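Phosphoglycerol transferase GacH (Streptococcus pyogenes MGAS5005, PDB 6DGM) probably transfers glycerol phosphate onto streptococcal rhamnose polysaccharide, using a metal-binding, sulfatase-like domain, the part described here, of a longer membrane protein. Local coordinates at residues 190-195 with 255-261; 234-238 with 273-277; 48-52 with 64-69; 36-41 with 126-130; 52-58 with 276-282. Numbering follows the deposited sequence.

Contact 1 (190-195 with 255-261)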
# COMPACT_ATOMS: atom_id res chain seq x y z
N LEU A 190 -1.46 16.06 -9.14
CA LEU A 190 -1.95 17.39 -8.79
C LEU A 190 -2.84 17.97 -9.89
O LEU A 190 -3.84 18.62 -9.60
CB LEU A 190 -0.77 18.33 -8.51
CG LEU A 190 0.02 18.02 -7.24
CD1 LEU A 190 1.29 18.89 -7.18
CD2 LEU A 190 -0.81 18.20 -5.98
N SER A 191 -2.48 17.74 -11.16
CA SER A 191 -3.28 18.28 -12.26
C SER A 191 -4.64 17.60 -12.39
O SER A 191 -5.52 18.15 -13.06
CB SER A 191 -2.51 18.14 -13.57
OG SER A 191 -2.45 16.78 -13.97
N LEU A 192 -4.83 16.43 -11.80
CA LEU A 192 -6.10 15.73 -11.89
C LEU A 192 -6.97 15.90 -10.66
O LEU A 192 -8.16 15.55 -10.70
CB LEU A 192 -5.86 14.24 -12.13
CG LEU A 192 -5.22 13.87 -13.46
CD1 LEU A 192 -4.85 12.37 -13.49
CD2 LEU A 192 -6.15 14.20 -14.59
N ILE A 193 -6.41 16.43 -9.56
CA ILE A 193 -7.21 16.64 -8.36
C ILE A 193 -8.27 17.69 -8.64
O ILE A 193 -7.98 18.79 -9.12
CB ILE A 193 -6.34 17.01 -7.15
CG1 ILE A 193 -5.51 15.79 -6.74
CG2 ILE A 193 -7.22 17.48 -5.98
CD1 ILE A 193 -4.45 16.08 -5.69
N ASN A 194 -9.52 17.35 -8.31
CA ASN A 194 -10.68 18.18 -8.56
C ASN A 194 -11.33 18.38 -7.21
O ASN A 194 -11.99 17.45 -6.70
CB ASN A 194 -11.64 17.50 -9.53
CG ASN A 194 -12.89 18.34 -9.81
OD1 ASN A 194 -13.15 19.34 -9.14
ND2 ASN A 194 -13.67 17.92 -10.79
N PRO A 195 -11.17 19.55 -6.59
CA PRO A 195 -11.73 19.78 -5.24
C PRO A 195 -13.24 19.66 -5.16
O PRO A 195 -13.77 19.59 -4.04
CB PRO A 195 -11.27 21.21 -4.89
CG PRO A 195 -10.22 21.57 -5.88
CD PRO A 195 -10.42 20.73 -7.10
N LYS A 255 1.92 21.12 -1.72
CA LYS A 255 0.87 21.52 -2.65
C LYS A 255 -0.49 21.00 -2.22
O LYS A 255 -1.51 21.69 -2.36
CB LYS A 255 1.20 21.02 -4.06
CG LYS A 255 2.37 21.76 -4.71
CD LYS A 255 1.99 23.17 -5.09
CE LYS A 255 3.12 23.87 -5.82
NZ LYS A 255 3.61 23.05 -6.97
N LEU A 256 -0.54 19.77 -1.69
CA LEU A 256 -1.83 19.25 -1.23
C LEU A 256 -2.41 20.09 -0.11
O LEU A 256 -3.63 20.21 0.00
CB LEU A 256 -1.69 17.81 -0.76
CG LEU A 256 -1.29 16.80 -1.85
CD1 LEU A 256 -1.09 15.44 -1.25
CD2 LEU A 256 -2.32 16.73 -2.97
N THR A 257 -1.56 20.69 0.74
CA THR A 257 -2.10 21.48 1.85
C THR A 257 -2.84 22.72 1.36
O THR A 257 -3.64 23.29 2.11
CB THR A 257 -1.02 21.95 2.84
OG1 THR A 257 -0.14 22.89 2.22
CG2 THR A 257 -0.23 20.79 3.37
N GLN A 258 -2.58 23.15 0.13
CA GLN A 258 -3.20 24.34 -0.44
C GLN A 258 -4.46 24.04 -1.22
O GLN A 258 -5.07 24.98 -1.76
CB GLN A 258 -2.20 25.07 -1.35
CG GLN A 258 -0.89 25.46 -0.67
CD GLN A 258 -1.10 26.32 0.55
OE1 GLN A 258 -1.82 27.33 0.51
NE2 GLN A 258 -0.48 25.94 1.66
N ILE A 259 -4.90 22.79 -1.28
CA ILE A 259 -6.13 22.41 -1.97
C ILE A 259 -7.27 22.34 -0.96
O ILE A 259 -7.16 21.68 0.07
CB ILE A 259 -5.96 21.07 -2.70
CG1 ILE A 259 -4.79 21.15 -3.68
CG2 ILE A 259 -7.28 20.68 -3.38
CD1 ILE A 259 -4.51 19.84 -4.45
N ASN A 260 -8.38 23.00 -1.29
CA ASN A 260 -9.53 23.09 -0.39
C ASN A 260 -10.43 21.86 -0.55
O ASN A 260 -11.56 21.92 -1.05
CB ASN A 260 -10.30 24.38 -0.65
CG ASN A 260 -11.41 24.57 0.33
OD1 ASN A 260 -11.38 23.99 1.42
ND2 ASN A 260 -12.40 25.37 -0.03
N LYS A 261 -9.91 20.73 -0.08
CA LYS A 261 -10.58 19.43 -0.09
C LYS A 261 -9.83 18.56 0.91
O LYS A 261 -8.59 18.58 0.91
CB LYS A 261 -10.46 18.78 -1.49
CG LYS A 261 -11.02 17.36 -1.58
CD LYS A 261 -12.55 17.33 -1.55
CE LYS A 261 -13.06 15.90 -1.43
NZ LYS A 261 -14.56 15.85 -1.39
O HOH W 1 -15.81 17.70 -3.00
O HOH W 2 -13.83 20.76 -1.54
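Two helices end next to each other here, and the chains leaving them draw closer, from 7.8 Å between the CA atoms of Leu190 and Leu256 to 5.3 Å between those of Pro195 and Lys261. The hollow on the 190-195 side lies between Leu190 and Ile193, three residues apart. Into it Leu256 pushes CD2, which meets Leu190 CD2 at 3.7 Å and Ile193 CD1 at 3.5 Å. Ile259 fills the next space: its CD1 is 3.9 Å from Ile193 CG2 and 4.3 Å from Leu190 CD2, while its CG2 lies 4.0 Å from Pro195 CG. Branched aliphatic side chains suit such a seam, because each can offer methyls to more than one neighbour. Lys255 lends its CB, 3.8 Å from Leu190 CD1, and then carries its charge away. Further along, the compact ring of Pro195 lies against the backbone, with Pro195 CB 3.9 Å from Asn260 O.

No direct hydrogen bond crosses; water joins the ends instead. One water links Pro195 O (3.0 Å) to Lys261 NZ (2.8 Å), an amine also bonded to Ser198, and a second bridges Pro195 O (2.8 Å) and Asn260 O (2.6 Å). The seam joins the ends of helices 182-192 and 229-257 just before strands 200-204 and 263-269, with Ile193 touching Phe201 and Leu256 resting on Ile263 and Val265.

Contact 2 (234-238 with 273-277)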
# COMPACT_ATOMS: atom_id res chain seq x y z
N ASN A 234 25.57 0.51 -6.84
CA ASN A 234 24.11 0.46 -6.86
C ASN A 234 23.51 1.17 -5.65
O ASN A 234 22.55 1.93 -5.78
CB ASN A 234 23.64 -0.98 -6.91
CG ASN A 234 23.66 -1.56 -8.30
OD1 ASN A 234 23.52 -0.84 -9.28
ND2 ASN A 234 23.84 -2.86 -8.40
N LEU A 235 24.06 0.92 -4.46
CA LEU A 235 23.53 1.56 -3.27
C LEU A 235 23.68 3.07 -3.35
O LEU A 235 22.77 3.81 -2.97
CB LEU A 235 24.23 1.02 -2.03
CG LEU A 235 23.82 1.66 -0.69
CD1 LEU A 235 22.33 1.48 -0.38
CD2 LEU A 235 24.68 1.10 0.45
N THR A 236 24.84 3.54 -3.84
CA THR A 236 25.05 4.98 -3.98
C THR A 236 24.08 5.58 -4.98
O THR A 236 23.47 6.63 -4.70
CB THR A 236 26.50 5.23 -4.40
OG1 THR A 236 27.36 4.87 -3.32
CG2 THR A 236 26.74 6.71 -4.78
N SER A 237 23.92 4.95 -6.15
CA SER A 237 22.98 5.46 -7.14
C SER A 237 21.55 5.49 -6.60
O SER A 237 20.80 6.44 -6.82
CB SER A 237 23.01 4.58 -8.39
OG SER A 237 24.31 4.49 -8.94
N TYR A 238 21.16 4.41 -5.92
CA TYR A 238 19.83 4.34 -5.31
C TYR A 238 19.64 5.44 -4.26
O TYR A 238 18.58 6.08 -4.21
CB TYR A 238 19.65 2.96 -4.68
CG TYR A 238 18.43 2.83 -3.81
CD1 TYR A 238 17.19 2.63 -4.37
CD2 TYR A 238 18.54 2.89 -2.42
CE1 TYR A 238 16.06 2.51 -3.56
CE2 TYR A 238 17.44 2.76 -1.61
CZ TYR A 238 16.20 2.58 -2.19
OH TYR A 238 15.09 2.44 -1.37
N PRO A 273 14.89 -2.35 -2.40
CA PRO A 273 15.58 -2.58 -3.68
C PRO A 273 16.42 -3.84 -3.60
O PRO A 273 17.02 -4.14 -2.57
CB PRO A 273 16.46 -1.34 -3.83
CG PRO A 273 16.78 -0.96 -2.41
CD PRO A 273 15.49 -1.21 -1.66
N GLY A 274 16.50 -4.56 -4.73
CA GLY A 274 17.24 -5.80 -4.76
C GLY A 274 18.70 -5.56 -5.06
O GLY A 274 19.22 -5.97 -6.11
N LEU A 275 19.37 -4.83 -4.16
CA LEU A 275 20.78 -4.56 -4.34
C LEU A 275 21.65 -4.99 -3.18
O LEU A 275 22.88 -4.97 -3.32
CB LEU A 275 21.03 -3.07 -4.61
CG LEU A 275 20.55 -2.07 -3.53
CD1 LEU A 275 21.53 -1.92 -2.39
CD2 LEU A 275 20.26 -0.72 -4.19
N TYR A 276 21.06 -5.40 -2.04
CA TYR A 276 21.86 -5.74 -0.88
C TYR A 276 22.13 -7.24 -0.85
O TYR A 276 21.23 -8.04 -1.10
CB TYR A 276 21.10 -5.40 0.40
CG TYR A 276 20.66 -3.98 0.59
CD1 TYR A 276 21.55 -3.02 1.07
CD2 TYR A 276 19.34 -3.59 0.33
CE1 TYR A 276 21.15 -1.72 1.28
CE2 TYR A 276 18.93 -2.27 0.54
CZ TYR A 276 19.85 -1.34 1.00
OH TYR A 276 19.44 -0.03 1.22
N PRO A 277 23.35 -7.64 -0.51
CA PRO A 277 23.58 -9.05 -0.14
C PRO A 277 23.00 -9.33 1.23
O PRO A 277 22.80 -8.43 2.05
CB PRO A 277 25.11 -9.16 -0.13
CG PRO A 277 25.57 -7.80 0.24
CD PRO A 277 24.56 -6.82 -0.35
O HOH W 3 23.84 -4.79 -6.10
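In this alkaline-phosphatase-type alpha/beta fold, the loop that follows the metal ligands Asp270 and His271 packs on helix 229-257. Van der Waals contacts centre on Leu275, whose branched side chain packs across one turn of the helix: Leu275 CD1 lies 4.0 Å from Leu235 CB, and Leu275 CD2 is 3.8 Å from both Tyr238 CB and the backbone oxygen Asn234 O. Leu235 CD1 in turn touches Tyr276 CE1 at 3.8 Å.

The aromatic part is a CH-pi contact. Pro273 CG sits over the face of the Tyr238 ring, 3.8 Å from its centroid and 17° off the normal; a rigid proline ring presents its C-H groups well to such a face. Trp212 packs edge-to-face with Tyr238, whose hydroxyl is hydrogen-bonded to Ser48.

An inverse gamma turn centred on Gly274 bends the chain between Pro273 and Leu275. Polar contact across the segments runs through one water, which accepts from Asn234 ND2 at 3.0 Å and donates to Leu275 O at 2.9 Å.

Contact 3 (48-52 with 64-69)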
# COMPACT_ATOMS: atom_id res chain seq x y z
N SER A 48 10.24 0.58 -4.57
CA SER A 48 11.51 0.23 -3.96
C SER A 48 11.97 1.20 -2.88
O SER A 48 13.15 1.19 -2.53
CB SER A 48 12.61 0.08 -5.04
OG SER A 48 12.37 -1.04 -5.85
N LEU A 49 11.08 2.00 -2.30
CA LEU A 49 11.51 2.97 -1.30
C LEU A 49 11.66 2.36 0.09
O LEU A 49 10.70 1.86 0.68
CB LEU A 49 10.55 4.16 -1.26
CG LEU A 49 11.02 5.25 -0.28
CD1 LEU A 49 10.81 6.62 -0.88
CD2 LEU A 49 10.32 5.13 1.06
N SER A 50 12.85 2.49 0.66
CA SER A 50 13.08 1.99 2.01
C SER A 50 14.37 2.61 2.53
O SER A 50 15.40 2.58 1.84
CB SER A 50 13.15 0.46 2.03
OG SER A 50 13.10 -0.04 3.36
N ASP A 51 14.32 3.13 3.75
CA ASP A 51 15.43 3.87 4.30
C ASP A 51 16.65 2.97 4.42
O ASP A 51 16.61 2.00 5.17
CB ASP A 51 15.05 4.38 5.69
CG ASP A 51 16.06 5.36 6.26
OD1 ASP A 51 17.18 5.50 5.72
OD2 ASP A 51 15.72 6.01 7.27
N PRO A 52 17.74 3.27 3.72
CA PRO A 52 18.94 2.42 3.86
C PRO A 52 19.55 2.44 5.25
O PRO A 52 20.31 1.53 5.60
CB PRO A 52 19.91 2.96 2.80
CG PRO A 52 19.38 4.29 2.39
CD PRO A 52 17.92 4.36 2.74
N VAL A 64 19.25 10.61 3.33
CA VAL A 64 18.62 10.80 2.02
C VAL A 64 17.10 10.78 2.11
O VAL A 64 16.43 10.96 1.09
CB VAL A 64 19.13 9.79 0.97
CG1 VAL A 64 20.63 10.01 0.74
CG2 VAL A 64 18.83 8.35 1.38
N LEU A 65 16.54 10.57 3.30
CA LEU A 65 15.10 10.68 3.49
C LEU A 65 14.78 11.66 4.62
O LEU A 65 13.90 11.38 5.44
CB LEU A 65 14.52 9.30 3.81
CG LEU A 65 14.58 8.28 2.67
CD1 LEU A 65 13.92 6.98 3.13
CD2 LEU A 65 13.91 8.76 1.41
N PRO A 66 15.44 12.83 4.70
CA PRO A 66 15.14 13.72 5.84
C PRO A 66 13.71 14.24 5.85
O PRO A 66 13.09 14.30 6.92
CB PRO A 66 16.17 14.84 5.70
CG PRO A 66 16.49 14.86 4.24
CD PRO A 66 16.45 13.42 3.80
N ASN A 67 13.16 14.59 4.68
CA ASN A 67 11.79 15.11 4.65
C ASN A 67 10.78 14.01 4.95
O ASN A 67 9.80 14.24 5.65
CB ASN A 67 11.49 15.75 3.31
CG ASN A 67 12.34 16.98 3.05
OD1 ASN A 67 12.28 17.96 3.78
ND2 ASN A 67 13.16 16.92 2.01
N ILE A 68 11.01 12.81 4.42
CA ILE A 68 10.07 11.72 4.69
C ILE A 68 10.15 11.30 6.15
O ILE A 68 9.12 11.00 6.77
CB ILE A 68 10.29 10.58 3.69
CG1 ILE A 68 9.69 10.99 2.33
CG2 ILE A 68 9.62 9.29 4.20
CD1 ILE A 68 10.04 10.06 1.18
N LYS A 69 11.33 11.36 6.75
CA LYS A 69 11.42 11.05 8.17
C LYS A 69 10.66 12.07 9.00
O LYS A 69 10.00 11.72 9.99
CB LYS A 69 12.86 10.94 8.63
CG LYS A 69 13.54 9.67 8.11
CD LYS A 69 14.70 9.26 9.00
CE LYS A 69 15.95 10.08 8.73
NZ LYS A 69 17.00 9.24 8.08
O HOH W 4 18.49 7.96 5.15
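Segment 48-52 begins directly after the manganese ligand Glu47, and Ser48 is held by its backbone, its N hydrogen-bonded to Asp270 and its O to the hydroxyl of Tyr238. Leu49 then turns its side chain toward helix 66-74, where its CD1 meets Ile68 CD1 at 4.1 Å and, more loosely, Leu65 CD2 at 4.4 Å; Phe267 of strand 263-269 touches both Leu49 and Ile68, so bulky aliphatic residues close this space.

Ser50 faces away, and its small size lets the chain pass beside Leu272 and strand 290-297. Asp51 does two jobs. Its CA and CB lie 3.6 and 3.8 Å from Leu65 CD1, giving that leucine an apolar floor, while its carboxylate turns to charge: Asp51 OD2 forms a long salt bridge of 3.6 Å with Lys69 NZ, which also pairs with Asp63. Asp51 OD1 is hydrogen-bonded to Asp53 N and takes a hydrogen bond from a water at 2.8 Å, which weakly accepts from Val64 N at 3.3 Å. Pro52, rigid and apolar, ends the run with CG 4.2 Å from Val64 CG2.

Leu65, at the N-cap position of helix 66-74, packs its side chain on Leu49 and Asp51, joining the start of the helix to the loop. The Leu49 side chain is about 9 Å from the bound manganese; the arrangement lies beside the metal centre, as in the alkaline-phosphatase clan, where loops following central strands carry the ligands.

Contact 4 (36-41 with 126-130)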
# COMPACT_ATOMS: atom_id res chain seq x y z
N ILE A 36 -15.83 8.16 4.76
CA ILE A 36 -14.69 7.94 3.88
C ILE A 36 -14.91 8.62 2.53
O ILE A 36 -13.98 9.19 1.95
CB ILE A 36 -14.42 6.44 3.74
CG1 ILE A 36 -13.05 6.19 3.10
CG2 ILE A 36 -15.52 5.77 2.94
CD1 ILE A 36 -11.90 6.74 3.93
N ALA A 37 -16.15 8.60 2.03
CA ALA A 37 -16.48 9.18 0.74
C ALA A 37 -16.42 10.71 0.73
O ALA A 37 -16.57 11.30 -0.35
CB ALA A 37 -17.87 8.73 0.30
N ASP A 38 -16.20 11.35 1.87
CA ASP A 38 -15.95 12.78 1.93
C ASP A 38 -14.47 13.13 1.80
O ASP A 38 -14.12 14.31 1.77
CB ASP A 38 -16.46 13.37 3.25
CG ASP A 38 -17.96 13.33 3.38
OD1 ASP A 38 -18.67 13.33 2.35
OD2 ASP A 38 -18.43 13.34 4.53
N GLN A 39 -13.60 12.13 1.74
CA GLN A 39 -12.17 12.33 1.65
C GLN A 39 -11.71 11.92 0.26
O GLN A 39 -12.13 10.87 -0.26
CB GLN A 39 -11.40 11.41 2.62
CG GLN A 39 -12.14 10.95 3.85
CD GLN A 39 -12.17 11.99 4.93
OE1 GLN A 39 -11.21 12.75 5.11
NE2 GLN A 39 -13.28 12.05 5.67
N THR A 40 -10.82 12.70 -0.33
CA THR A 40 -10.04 12.23 -1.47
C THR A 40 -8.83 11.48 -0.94
O THR A 40 -8.17 11.93 -0.00
CB THR A 40 -9.65 13.39 -2.37
OG1 THR A 40 -10.80 13.76 -3.14
CG2 THR A 40 -8.47 13.06 -3.29
N VAL A 41 -8.58 10.31 -1.49
CA VAL A 41 -7.60 9.37 -0.96
C VAL A 41 -6.65 8.99 -2.08
O VAL A 41 -7.10 8.67 -3.20
CB VAL A 41 -8.29 8.13 -0.36
CG1 VAL A 41 -7.26 7.09 -0.06
CG2 VAL A 41 -9.07 8.54 0.92
N ILE A 126 -11.26 -0.45 -1.45
CA ILE A 126 -11.48 0.91 -0.99
C ILE A 126 -12.09 1.78 -2.08
O ILE A 126 -12.82 2.72 -1.80
CB ILE A 126 -10.16 1.49 -0.44
CG1 ILE A 126 -10.31 2.94 0.01
CG2 ILE A 126 -9.03 1.38 -1.47
CD1 ILE A 126 -11.37 3.15 1.07
N SER A 127 -11.83 1.46 -3.35
CA SER A 127 -12.27 2.31 -4.44
C SER A 127 -13.77 2.27 -4.67
O SER A 127 -14.32 3.19 -5.30
CB SER A 127 -11.53 1.95 -5.74
OG SER A 127 -11.84 0.63 -6.17
N GLU A 128 -14.47 1.23 -4.17
CA GLU A 128 -15.89 1.10 -4.47
C GLU A 128 -16.74 2.20 -3.84
O GLU A 128 -17.88 2.40 -4.27
CB GLU A 128 -16.43 -0.27 -4.04
CG GLU A 128 -16.57 -0.46 -2.54
CD GLU A 128 -17.13 -1.84 -2.17
OE1 GLU A 128 -18.27 -2.16 -2.57
OE2 GLU A 128 -16.42 -2.59 -1.49
N PHE A 129 -16.22 2.90 -2.83
CA PHE A 129 -16.98 3.97 -2.20
C PHE A 129 -16.96 5.27 -2.98
O PHE A 129 -17.68 6.20 -2.62
CB PHE A 129 -16.44 4.18 -0.78
CG PHE A 129 -16.50 2.93 0.06
CD1 PHE A 129 -17.70 2.49 0.58
CD2 PHE A 129 -15.36 2.20 0.30
CE1 PHE A 129 -17.75 1.33 1.34
CE2 PHE A 129 -15.40 1.05 1.05
CZ PHE A 129 -16.60 0.61 1.57
N TYR A 130 -16.18 5.32 -4.06
CA TYR A 130 -16.05 6.47 -4.92
C TYR A 130 -16.79 6.21 -6.22
O TYR A 130 -16.91 5.07 -6.67
CB TYR A 130 -14.55 6.73 -5.20
CG TYR A 130 -13.84 7.07 -3.91
CD1 TYR A 130 -13.39 6.08 -3.07
CD2 TYR A 130 -13.68 8.39 -3.52
CE1 TYR A 130 -12.78 6.38 -1.86
CE2 TYR A 130 -13.07 8.70 -2.31
CZ TYR A 130 -12.62 7.69 -1.49
OH TYR A 130 -12.02 7.98 -0.28
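Tyr130 points its hydroxyl end into the bend of segment 36-41, where it lies against Val41 and Ile36. This hydroxyl, Tyr130 OH, donates a hydrogen bond of 2.9 Å to Gln39 O, which lies at the ring edge and near its plane. The same OH is 3.2 Å from Val41 CG2 and 4.0 Å from Ile36 CG1. Tyrosine suits the place because its long flat ring fills an apolar cleft while its tip satisfies a buried carbonyl.

Around it the packing is apolar. Ile36 CG1 meets Ile126 CD1 at 4.0 Å, and Ile36 CG2 lies 4.1 Å from Phe129 CB. Ala37, small enough to let the two 3-10 segments come within 6.0 Å between its CA and that of Phe129, rests its CB 3.9 Å from Phe129 O. Leu318 and Phe319 of helix 314-321 and Phe200 of strand 200-204 continue this core.

The bond to Gln39 O falls just where the chain enters strand 40-46, whose Thr40 and Val41 pair with residues on the two neighbouring strands. This is the start of a central parallel strand in an alpha/beta sheet; Glu47, a manganese ligand, follows the other end of the same strand.

Contact 5 (52-58 with 276-282)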
# COMPACT_ATOMS: atom_id res chain seq x y z
N PRO A 52 17.74 3.27 3.72
CA PRO A 52 18.94 2.42 3.86
C PRO A 52 19.55 2.44 5.25
O PRO A 52 20.31 1.53 5.60
CB PRO A 52 19.91 2.96 2.80
CG PRO A 52 19.38 4.29 2.39
CD PRO A 52 17.92 4.36 2.74
N ASP A 53 19.21 3.44 6.08
CA ASP A 53 19.75 3.51 7.43
C ASP A 53 19.33 2.33 8.29
O ASP A 53 19.99 2.06 9.30
CB ASP A 53 19.29 4.82 8.07
CG ASP A 53 19.95 5.07 9.41
OD1 ASP A 53 20.99 4.44 9.70
OD2 ASP A 53 19.41 5.90 10.18
N ARG A 54 18.27 1.61 7.93
CA ARG A 54 17.86 0.45 8.69
C ARG A 54 18.65 -0.80 8.33
O ARG A 54 18.53 -1.82 9.02
CB ARG A 54 16.38 0.12 8.47
CG ARG A 54 15.43 0.87 9.34
CD ARG A 54 14.05 0.20 9.34
NE ARG A 54 13.49 0.10 8.01
CZ ARG A 54 12.96 1.13 7.35
NH1 ARG A 54 12.94 2.34 7.90
NH2 ARG A 54 12.45 0.95 6.14
N VAL A 55 19.42 -0.77 7.25
CA VAL A 55 20.26 -1.90 6.88
C VAL A 55 21.55 -1.82 7.69
O VAL A 55 22.34 -0.88 7.51
CB VAL A 55 20.52 -1.92 5.37
CG1 VAL A 55 21.28 -3.17 4.99
CG2 VAL A 55 19.19 -1.83 4.63
N SER A 56 21.77 -2.82 8.56
CA SER A 56 22.74 -2.70 9.64
C SER A 56 24.13 -2.34 9.13
O SER A 56 24.82 -1.50 9.72
CB SER A 56 22.82 -4.02 10.42
OG SER A 56 21.55 -4.41 10.91
N ASN A 57 24.60 -3.01 8.08
CA ASN A 57 26.00 -2.88 7.69
C ASN A 57 26.24 -1.80 6.64
O ASN A 57 27.32 -1.77 6.05
CB ASN A 57 26.56 -4.22 7.21
CG ASN A 57 26.73 -5.20 8.33
OD1 ASN A 57 26.87 -4.83 9.50
ND2 ASN A 57 26.74 -6.48 7.99
N VAL A 58 25.27 -0.92 6.43
CA VAL A 58 25.34 0.13 5.42
C VAL A 58 25.68 1.45 6.09
O VAL A 58 25.21 1.74 7.20
CB VAL A 58 23.99 0.24 4.68
CG1 VAL A 58 23.77 1.64 4.11
CG2 VAL A 58 23.93 -0.81 3.59
N TYR A 276 21.06 -5.40 -2.04
CA TYR A 276 21.86 -5.74 -0.88
C TYR A 276 22.13 -7.24 -0.85
O TYR A 276 21.23 -8.04 -1.10
CB TYR A 276 21.10 -5.40 0.40
CG TYR A 276 20.66 -3.98 0.59
CD1 TYR A 276 21.55 -3.02 1.07
CD2 TYR A 276 19.34 -3.59 0.33
CE1 TYR A 276 21.15 -1.72 1.28
CE2 TYR A 276 18.93 -2.27 0.54
CZ TYR A 276 19.85 -1.34 1.00
OH TYR A 276 19.44 -0.03 1.22
N PRO A 277 23.35 -7.64 -0.51
CA PRO A 277 23.58 -9.05 -0.14
C PRO A 277 23.00 -9.33 1.23
O PRO A 277 22.80 -8.43 2.05
CB PRO A 277 25.11 -9.16 -0.13
CG PRO A 277 25.57 -7.80 0.24
CD PRO A 277 24.56 -6.82 -0.35
N ASP A 278 22.70 -10.61 1.48
CA ASP A 278 22.12 -10.97 2.77
C ASP A 278 23.02 -10.54 3.93
O ASP A 278 22.51 -10.23 5.02
CB ASP A 278 21.85 -12.47 2.85
CG ASP A 278 20.55 -12.88 2.16
OD1 ASP A 278 19.78 -12.01 1.72
OD2 ASP A 278 20.33 -14.11 2.06
N SER A 279 24.33 -10.52 3.73
CA SER A 279 25.24 -10.13 4.79
C SER A 279 24.95 -8.71 5.29
O SER A 279 25.27 -8.39 6.44
CB SER A 279 26.67 -10.19 4.27
OG SER A 279 26.87 -9.17 3.32
N ALA A 280 24.38 -7.86 4.44
CA ALA A 280 24.10 -6.48 4.82
C ALA A 280 23.22 -6.38 6.06
O ALA A 280 23.31 -5.40 6.80
CB ALA A 280 23.41 -5.73 3.67
N PHE A 281 22.37 -7.38 6.30
CA PHE A 281 21.39 -7.30 7.38
C PHE A 281 21.91 -7.83 8.72
O PHE A 281 21.21 -7.69 9.73
CB PHE A 281 20.11 -8.01 6.94
CG PHE A 281 19.56 -7.47 5.66
CD1 PHE A 281 18.87 -6.27 5.64
CD2 PHE A 281 19.80 -8.11 4.45
CE1 PHE A 281 18.39 -5.74 4.46
CE2 PHE A 281 19.31 -7.59 3.26
CZ PHE A 281 18.61 -6.40 3.27
N ASN A 282 23.10 -8.42 8.75
CA ASN A 282 23.81 -8.75 9.99
C ASN A 282 22.94 -9.22 11.15
O ASN A 282 22.82 -8.52 12.16
CB ASN A 282 24.61 -7.51 10.46
CG ASN A 282 25.58 -7.82 11.59
OD1 ASN A 282 25.99 -8.97 11.78
ND2 ASN A 282 25.96 -6.80 12.35
O HOH W 5 19.65 -5.01 9.35
O HOH W 6 27.56 -6.86 4.74
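Asn57 makes both hydrogen bonds that cross this contact. Its backbone N donates to Ala280 O at 3.0 Å and 156°, and its side-chain ND2 reaches Ser279 O at 2.9 Å, a weak bond at 121°. Asparagine suits the site: it occupies the third position of the type I turn from Val55 to Val58, and its short amide reaches a carbonyl of the 3-10 segment 278-281. Waters extend the polar edge. One lies 2.5 Å from Ser56 OG and 3.1 Å from Phe281 O; another is bonded to Ser279 OG at 2.8 Å and weakly to Asn57 ND2 at 3.4 Å. Ser56 CB also rests 3.9 Å from Asn282 CB.

Beneath this rim Val55 fills the space between Tyr276, Ala280 and Phe281. Val55 CG2 sits over the face of the Tyr276 ring, 4.1 Å from its centroid in a CH-pi contact, and Val55 CG1 touches Ala280 CB at 3.6 Å and Phe281 CE1 at 3.9 Å; the small methyl of Ala280 allows this close approach. Val58 CG2 meets the ring edge at Tyr276 CE1, 3.7 Å away, and Pro52 CB packs 3.4 Å from Tyr276 OH.

Two loops are thus clasped together, one leading from strand 40-46 into the short strand 58-60, the other joining strands 263-269 and 290-297. Helix 229-257 lies alongside, with Leu235 touching Val58 and Tyr276 and Leu242 touching Pro52.

How the contacts relate
All five contacts lie within one sulfatase-type domain built on a mixed sheet. Contacts 2, 3 and 5 form a cluster with centres 10 to 15 Å apart, near the loops carrying manganese ligands: Tyr276 and Pro277 are shared by contacts 2 and 5, Pro52 by contacts 3 and 5, and Tyr238 of contact 2 probably bonds Ser48 of contact 3. Contacts 1 and 4 touch through Lys261 and pack the other end of strands 40-46 and 263-269. Helix 229-257 carries one segment each of contacts 1 and 2, whose centres lie 34 Å apart; contacts 2 and 4 lie on opposite sides of the chain's centre. Along the chain contact 3 is nested within contact 4, and contact 1 within contact 5.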